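Long-range contact in eukaryotic Translation Initiation 4E (Schistosoma mansoni, PDB 3HXI), which binds the 7-methylguanosine cap of mRNA and is held by 4E-BP, and so probably serves in starting translation and its control: residues 95-107 / 123-137. Numbering follows the deposited sequence.
With GTG (7-methyl-guanosine-5'-triphosphate-5'-guanosine), chain C.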
loop_
_atom_site.group_PDB
_atom_site.type_symbol
_atom_site.label_atom_id
_atom_site.label_comp_id
_atom_site.label_asym_id
_atom_site.label_seq_id
_atom_site.Cartn_x
_atom_site.Cartn_y
_atom_site.Cartn_z
ATOM N N ASP A 95 0.857 16.234 0.013
ATOM C CA ASP A 95 1.886 15.809 0.965
ATOM C C ASP A 95 1.963 14.277 0.980
ATOM O O ASP A 95 0.996 13.630 1.367
ATOM C CB ASP A 95 1.516 16.319 2.365
ATOM C CG ASP A 95 2.518 15.923 3.419
ATOM O OD1 ASP A 95 3.617 15.407 3.088
ATOM O OD2 ASP A 95 2.202 16.140 4.597
ATOM N N VAL A 96 3.107 13.713 0.603
ATOM C CA VAL A 96 3.240 12.242 0.532
ATOM C C VAL A 96 3.267 11.609 1.927
ATOM O O VAL A 96 2.929 10.438 2.085
ATOM C CB VAL A 96 4.433 11.753 -0.337
ATOM C CG1 VAL A 96 4.163 12.020 -1.811
ATOM C CG2 VAL A 96 5.783 12.388 0.071
ATOM N N ASP A 97 3.690 12.384 2.934
ATOM C CA ASP A 97 3.645 11.905 4.325
ATOM C C ASP A 97 2.202 11.637 4.759
ATOM O O ASP A 97 1.922 10.596 5.342
ATOM C CB ASP A 97 4.266 12.922 5.274
ATOM C CG ASP A 97 5.780 12.989 5.170
ATOM O OD1 ASP A 97 6.403 12.076 4.586
ATOM O OD2 ASP A 97 6.348 13.970 5.704
ATOM N N PHE A 98 1.302 12.590 4.470
ATOM C CA PHE A 98 -0.151 12.461 4.721
ATOM C C PHE A 98 -0.724 11.272 3.940
ATOM O O PHE A 98 -1.418 10.414 4.515
ATOM C CB PHE A 98 -0.874 13.775 4.347
ATOM C CG PHE A 98 -2.375 13.700 4.438
ATOM C CD1 PHE A 98 -3.023 13.869 5.673
ATOM C CD2 PHE A 98 -3.143 13.456 3.298
ATOM C CE1 PHE A 98 -4.423 13.786 5.763
ATOM C CE2 PHE A 98 -4.540 13.378 3.366
ATOM C CZ PHE A 98 -5.186 13.540 4.597
ATOM N N LEU A 99 -0.440 11.216 2.643
ATOM C CA LEU A 99 -0.966 10.127 1.797
ATOM C C LEU A 99 -0.572 8.754 2.341
ATOM O O LEU A 99 -1.413 7.865 2.466
ATOM C CB LEU A 99 -0.455 10.238 0.350
ATOM C CG LEU A 99 -0.983 11.401 -0.498
ATOM C CD1 LEU A 99 -0.364 11.349 -1.894
ATOM C CD2 LEU A 99 -2.523 11.381 -0.595
ATOM N N TRP A 100 0.707 8.595 2.647
ATOM C CA TRP A 100 1.218 7.309 3.158
ATOM C C TRP A 100 0.639 6.976 4.512
ATOM O O TRP A 100 0.151 5.872 4.716
ATOM C CB TRP A 100 2.734 7.335 3.229
ATOM C CG TRP A 100 3.416 6.008 3.431
ATOM C CD1 TRP A 100 4.342 5.725 4.385
ATOM C CD2 TRP A 100 3.254 4.803 2.652
ATOM N NE1 TRP A 100 4.782 4.414 4.254
ATOM C CE2 TRP A 100 4.124 3.829 3.205
ATOM C CE3 TRP A 100 2.462 4.449 1.554
ATOM C CZ2 TRP A 100 4.223 2.512 2.691
ATOM C CZ3 TRP A 100 2.556 3.133 1.038
ATOM C CH2 TRP A 100 3.434 2.186 1.617
ATOM N N ASP A 101 0.673 7.927 5.446
ATOM C CA ASP A 101 0.100 7.682 6.777
ATOM C C ASP A 101 -1.402 7.359 6.741
ATOM O O ASP A 101 -1.839 6.454 7.424
ATOM C CB ASP A 101 0.332 8.864 7.718
ATOM C CG ASP A 101 1.797 9.045 8.103
ATOM O OD1 ASP A 101 2.632 8.142 7.824
ATOM O OD2 ASP A 101 2.109 10.114 8.703
ATOM N N GLU A 102 -2.183 8.095 5.950
ATOM C CA GLU A 102 -3.623 7.825 5.845
ATOM C C GLU A 102 -3.864 6.453 5.219
ATOM O O GLU A 102 -4.774 5.700 5.634
ATOM C CB GLU A 102 -4.322 8.889 4.989
ATOM C CG GLU A 102 -4.374 10.282 5.632
ATOM C CD GLU A 102 -5.038 10.269 7.008
ATOM O OE1 GLU A 102 -6.116 9.652 7.180
ATOM O OE2 GLU A 102 -4.492 10.922 7.908
ATOM N N LEU A 103 -3.071 6.145 4.201
ATOM C CA LEU A 103 -3.216 4.871 3.511
ATOM C C LEU A 103 -2.943 3.711 4.468
ATOM O O LEU A 103 -3.747 2.765 4.559
ATOM C CB LEU A 103 -2.329 4.789 2.265
ATOM C CG LEU A 103 -2.613 3.587 1.331
ATOM C CD1 LEU A 103 -4.050 3.639 0.799
ATOM C CD2 LEU A 103 -1.603 3.504 0.196
ATOM N N LEU A 104 -1.836 3.788 5.195
ATOM C CA LEU A 104 -1.455 2.719 6.104
ATOM C C LEU A 104 -2.423 2.592 7.277
ATOM O O LEU A 104 -2.740 1.492 7.700
ATOM C CB LEU A 104 -0.005 2.905 6.584
ATOM C CG LEU A 104 1.097 2.921 5.515
ATOM C CD1 LEU A 104 2.432 2.749 6.210
ATOM C CD2 LEU A 104 0.905 1.871 4.378
ATOM N N MET A 105 -2.930 3.725 7.772
ATOM C CA MET A 105 -3.956 3.697 8.807
ATOM C C MET A 105 -5.206 2.941 8.321
ATOM O O MET A 105 -5.745 2.098 9.032
ATOM C CB MET A 105 -4.303 5.101 9.291
ATOM C CG MET A 105 -3.289 5.659 10.304
ATOM S SD MET A 105 -3.921 7.158 11.124
ATOM C CE MET A 105 -4.023 8.305 9.753
ATOM N N LEU A 106 -5.642 3.235 7.102
ATOM C CA LEU A 106 -6.802 2.575 6.517
ATOM C C LEU A 106 -6.555 1.062 6.448
ATOM O O LEU A 106 -7.427 0.270 6.811
ATOM C CB LEU A 106 -7.105 3.169 5.136
ATOM C CG LEU A 106 -8.108 2.448 4.220
ATOM C CD1 LEU A 106 -9.483 2.260 4.871
ATOM C CD2 LEU A 106 -8.209 3.170 2.879
ATOM N N LEU A 107 -5.357 0.668 6.026
ATOM C CA LEU A 107 -5.031 -0.760 5.897
ATOM C C LEU A 107 -4.876 -1.471 7.242
ATOM O O LEU A 107 -5.530 -2.482 7.466
ATOM C CB LEU A 107 -3.793 -0.990 5.034
ATOM C CG LEU A 107 -4.042 -1.223 3.535
ATOM C CD1 LEU A 107 -4.649 0.006 2.883
ATOM C CD2 LEU A 107 -2.751 -1.633 2.817
ATOM N N GLY A 123 -1.419 -5.470 0.253
ATOM C CA GLY A 123 -0.450 -4.513 0.786
ATOM C C GLY A 123 -0.465 -3.161 0.096
ATOM O O GLY A 123 -1.288 -2.926 -0.798
ATOM N N ALA A 124 0.438 -2.285 0.521
ATOM C CA ALA A 124 0.557 -0.925 -0.011
ATOM C C ALA A 124 2.016 -0.634 -0.399
ATOM O O ALA A 124 2.954 -1.231 0.156
ATOM C CB ALA A 124 0.058 0.096 1.002
ATOM N N VAL A 125 2.196 0.277 -1.344
ATOM C CA VAL A 125 3.523 0.585 -1.898
ATOM C C VAL A 125 3.642 2.094 -2.113
ATOM O O VAL A 125 2.745 2.703 -2.691
ATOM C CB VAL A 125 3.744 -0.105 -3.265
ATOM C CG1 VAL A 125 5.212 0.051 -3.745
ATOM C CG2 VAL A 125 3.358 -1.589 -3.219
ATOM N N PHE A 126 4.744 2.670 -1.651
ATOM C CA PHE A 126 5.092 4.040 -1.960
ATOM C C PHE A 126 6.338 4.093 -2.837
ATOM O O PHE A 126 7.369 3.536 -2.484
ATOM C CB PHE A 126 5.350 4.841 -0.689
ATOM C CG PHE A 126 5.721 6.262 -0.976
ATOM C CD1 PHE A 126 4.864 7.059 -1.725
ATOM C CD2 PHE A 126 6.958 6.767 -0.585
ATOM C CE1 PHE A 126 5.207 8.390 -2.033
ATOM C CE2 PHE A 126 7.320 8.083 -0.893
ATOM C CZ PHE A 126 6.443 8.897 -1.600
ATOM N N GLN A 127 6.230 4.766 -3.978
ATOM C CA GLN A 127 7.318 4.841 -4.955
ATOM C C GLN A 127 7.611 6.303 -5.301
ATOM O O GLN A 127 6.908 6.915 -6.096
ATOM C CB GLN A 127 6.978 4.043 -6.214
ATOM C CG GLN A 127 6.723 2.576 -5.927
ATOM C CD GLN A 127 6.297 1.825 -7.159
ATOM O OE1 GLN A 127 5.255 2.122 -7.749
ATOM N NE2 GLN A 127 7.111 0.858 -7.570
ATOM N N PRO A 128 8.650 6.874 -4.682
ATOM C CA PRO A 128 9.040 8.243 -5.033
ATOM C C PRO A 128 9.772 8.276 -6.380
ATOM O O PRO A 128 10.718 7.521 -6.602
ATOM C CB PRO A 128 9.970 8.648 -3.885
ATOM C CG PRO A 128 10.569 7.359 -3.436
ATOM C CD PRO A 128 9.501 6.303 -3.630
ATOM N N ARG A 129 9.307 9.136 -7.279
ATOM C CA ARG A 129 9.903 9.255 -8.597
ATOM C C ARG A 129 9.991 10.716 -8.984
ATOM O O ARG A 129 9.123 11.513 -8.630
ATOM C CB ARG A 129 9.080 8.527 -9.656
ATOM C CG ARG A 129 8.892 7.024 -9.457
ATOM C CD ARG A 129 10.189 6.251 -9.684
ATOM N NE ARG A 129 9.946 4.820 -9.539
ATOM C CZ ARG A 129 9.938 4.176 -8.379
ATOM N NH1 ARG A 129 9.705 2.867 -8.353
ATOM N NH2 ARG A 129 10.180 4.839 -7.250
ATOM N N SER A 130 11.063 11.044 -9.701
ATOM C CA SER A 130 11.270 12.372 -10.296
ATOM C C SER A 130 10.113 12.851 -11.174
ATOM O O SER A 130 9.732 14.016 -11.119
ATOM C CB SER A 130 12.539 12.347 -11.141
ATOM O OG SER A 130 13.665 12.243 -10.297
ATOM N N ARG A 131 9.577 11.946 -11.982
ATOM C CA ARG A 131 8.564 12.276 -12.986
ATOM C C ARG A 131 7.163 12.339 -12.377
ATOM O O ARG A 131 6.220 12.808 -13.014
ATOM C CB ARG A 131 8.596 11.231 -14.102
ATOM N N GLY A 132 7.035 11.868 -11.144
ATOM C CA GLY A 132 5.741 11.815 -10.460
ATOM C C GLY A 132 5.690 10.536 -9.640
ATOM O O GLY A 132 5.858 9.429 -10.179
ATOM N N SER A 133 5.481 10.701 -8.340
ATOM C CA SER A 133 5.509 9.599 -7.379
ATOM C C SER A 133 4.199 8.822 -7.474
ATOM O O SER A 133 3.231 9.288 -8.089
ATOM C CB SER A 133 5.759 10.138 -5.949
ATOM O OG SER A 133 7.045 10.764 -5.833
ATOM N N LYS A 134 4.194 7.608 -6.917
ATOM C CA LYS A 134 3.050 6.722 -7.040
ATOM C C LYS A 134 2.800 6.046 -5.699
ATOM O O LYS A 134 3.745 5.641 -5.018
ATOM C CB LYS A 134 3.316 5.650 -8.099
ATOM C CG LYS A 134 3.501 6.193 -9.525
ATOM C CD LYS A 134 3.924 5.091 -10.458
ATOM C CE LYS A 134 5.436 4.770 -10.309
ATOM N NZ LYS A 134 5.928 3.981 -11.482
ATOM N N LEU A 135 1.530 5.928 -5.326
ATOM C CA LEU A 135 1.143 5.067 -4.207
ATOM C C LEU A 135 0.240 4.004 -4.804
ATOM O O LEU A 135 -0.519 4.300 -5.727
ATOM C CB LEU A 135 0.369 5.840 -3.140
ATOM C CG LEU A 135 1.111 6.575 -2.017
ATOM C CD1 LEU A 135 1.662 7.918 -2.535
ATOM C CD2 LEU A 135 0.175 6.838 -0.828
ATOM N N SER A 136 0.297 2.793 -4.269
ATOM C CA SER A 136 -0.473 1.680 -4.818
ATOM C C SER A 136 -1.028 0.871 -3.662
ATOM O O SER A 136 -0.406 0.793 -2.610
ATOM C CB SER A 136 0.436 0.768 -5.642
ATOM O OG SER A 136 0.794 1.362 -6.870
ATOM N N VAL A 137 -2.181 0.247 -3.876
ATOM C CA VAL A 137 -2.669 -0.782 -2.974
ATOM C C VAL A 137 -2.880 -2.029 -3.818
ATOM O O VAL A 137 -3.620 -2.003 -4.799
ATOM C CB VAL A 137 -3.986 -0.397 -2.310
ATOM C CG1 VAL A 137 -4.597 -1.610 -1.581
ATOM C CG2 VAL A 137 -3.786 0.776 -1.371
HETATM P PA GTG C . 8.496 -0.083 -11.007
HETATM O O1A GTG C . 9.583 0.356 -10.063
HETATM O O2A GTG C . 7.086 -0.354 -10.530
HETATM O O3A GTG C . 8.374 0.873 -12.291
HETATM P PB GTG C . 9.007 2.309 -12.553
HETATM O O1B GTG C . 8.671 3.270 -11.439
HETATM O O2B GTG C . 8.622 2.658 -13.987
HETATM O O3B GTG C . 10.573 1.942 -12.570
HETATM N N9A GTG C . 9.334 -5.372 -10.815
HETATM C C8A GTG C . 8.469 -4.588 -10.164
HETATM N N7A GTG C . 7.699 -5.362 -9.365
HETATM C C7X GTG C . 6.628 -4.828 -8.488
HETATM C C5A GTG C . 8.096 -6.626 -9.531
HETATM C C6A GTG C . 7.646 -7.821 -8.956
HETATM O O6A GTG C . 6.714 -7.868 -8.120
HETATM N N1A GTG C . 8.245 -8.974 -9.347
HETATM C C2A GTG C . 9.272 -8.944 -10.254
HETATM N N2A GTG C . 9.887 -10.072 -10.653
HETATM N N3A GTG C . 9.704 -7.786 -10.801
HETATM C C4A GTG C . 9.127 -6.627 -10.437
HETATM O O5D GTG C . 8.998 -1.442 -11.648
HETATM C C5D GTG C . 10.244 -1.462 -12.335
HETATM C C4D GTG C . 10.565 -2.883 -12.741
HETATM O O4D GTG C . 10.804 -3.645 -11.567
HETATM C C3D GTG C . 9.434 -3.590 -13.459
HETATM O O3D GTG C . 9.405 -3.252 -14.844
HETATM C C2D GTG C . 9.779 -5.039 -13.209
HETATM O O2D GTG C . 10.792 -5.465 -14.133
HETATM C C1D GTG C . 10.369 -4.984 -11.804
HETATM P PG GTG C . 11.811 2.965 -12.602
HETATM O O1G GTG C . 11.456 4.340 -12.131
HETATM O O2G GTG C . 12.532 2.789 -13.928
HETATM O O5E GTG C . 12.735 2.274 -11.483
HETATM C C5E GTG C . 12.384 2.369 -10.104
HETATM C C4E GTG C . 13.460 1.725 -9.254
HETATM O O4E GTG C . 13.519 0.330 -9.567
HETATM C C3E GTG C . 14.847 2.270 -9.539
HETATM O O3E GTG C . 15.614 2.114 -8.333
HETATM C C2E GTG C . 15.418 1.326 -10.587
HETATM O O2E GTG C . 16.855 1.281 -10.579
HETATM C C1E GTG C . 14.811 0.010 -10.120
HETATM N N9B GTG C . 14.579 -1.033 -11.139
HETATM C C8B GTG C . 13.682 -0.648 -12.202
HETATM N N7B GTG C . 13.630 -1.882 -12.980
HETATM C C5B GTG C . 14.396 -2.822 -12.349
HETATM C C6B GTG C . 14.716 -4.230 -12.644
HETATM O O6B GTG C . 14.208 -4.744 -13.676
HETATM N N1B GTG C . 15.555 -4.889 -11.795
HETATM C C2B GTG C . 16.088 -4.284 -10.678
HETATM N N2B GTG C . 16.913 -4.957 -9.838
HETATM N N3B GTG C . 15.829 -2.994 -10.350
HETATM C C4B GTG C . 15.006 -2.263 -11.129
#
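W100 lies sandwiched between F126 of the sheet and L104 of its own helix. CB of F126 sits over one face of its six-membered ring, 3.7 Å from the centroid and 14° off the normal, a CH-pi contact. CD2 of L104 covers the opposite face. The ring edge meets the strand backbone at A124 C and V125 N, with W100 CH2 3.7 Å from V125 N. CG is anti to the backbone N (chi1 -167°), which swings the ring from the flank of the helix down onto strand 123-127. W100 NE1 is hydrogen-bonded to Y18 OH.

The apolar core continues beside it. L103 reaches V137 with CD1, 3.6 Å from CG2, while its CD2 touches A124 CB at 3.9 Å. CD2 of L107 meets the same methyl from the next turn. L135 pushes CD2 against L99 CB at 3.7 Å. Helix 96-107 lies along the hairpin 123-137, antiparallel to its first strand (172°), on the convex side of the curved eIF4E sheet. L159 of helix 145-159 packs on L99 and L103.

The helix start is the more open end. V96 CB still touches F126 CZ at 3.7 Å, the two side chains crossing at about a right angle, but V96 and S133 are partly exposed. D95, exposed, is the N-cap: its OD1 accepts from D97 N. On the side of the sheet away from the helix, Q127 and K134 reach the cap analogue, as does R129 from the turn. R129 NE and K134 NZ both bond O1B of the triphosphate, each at 2.8 Å. D63 pairs with R129 and also accepts from Q127 NE2.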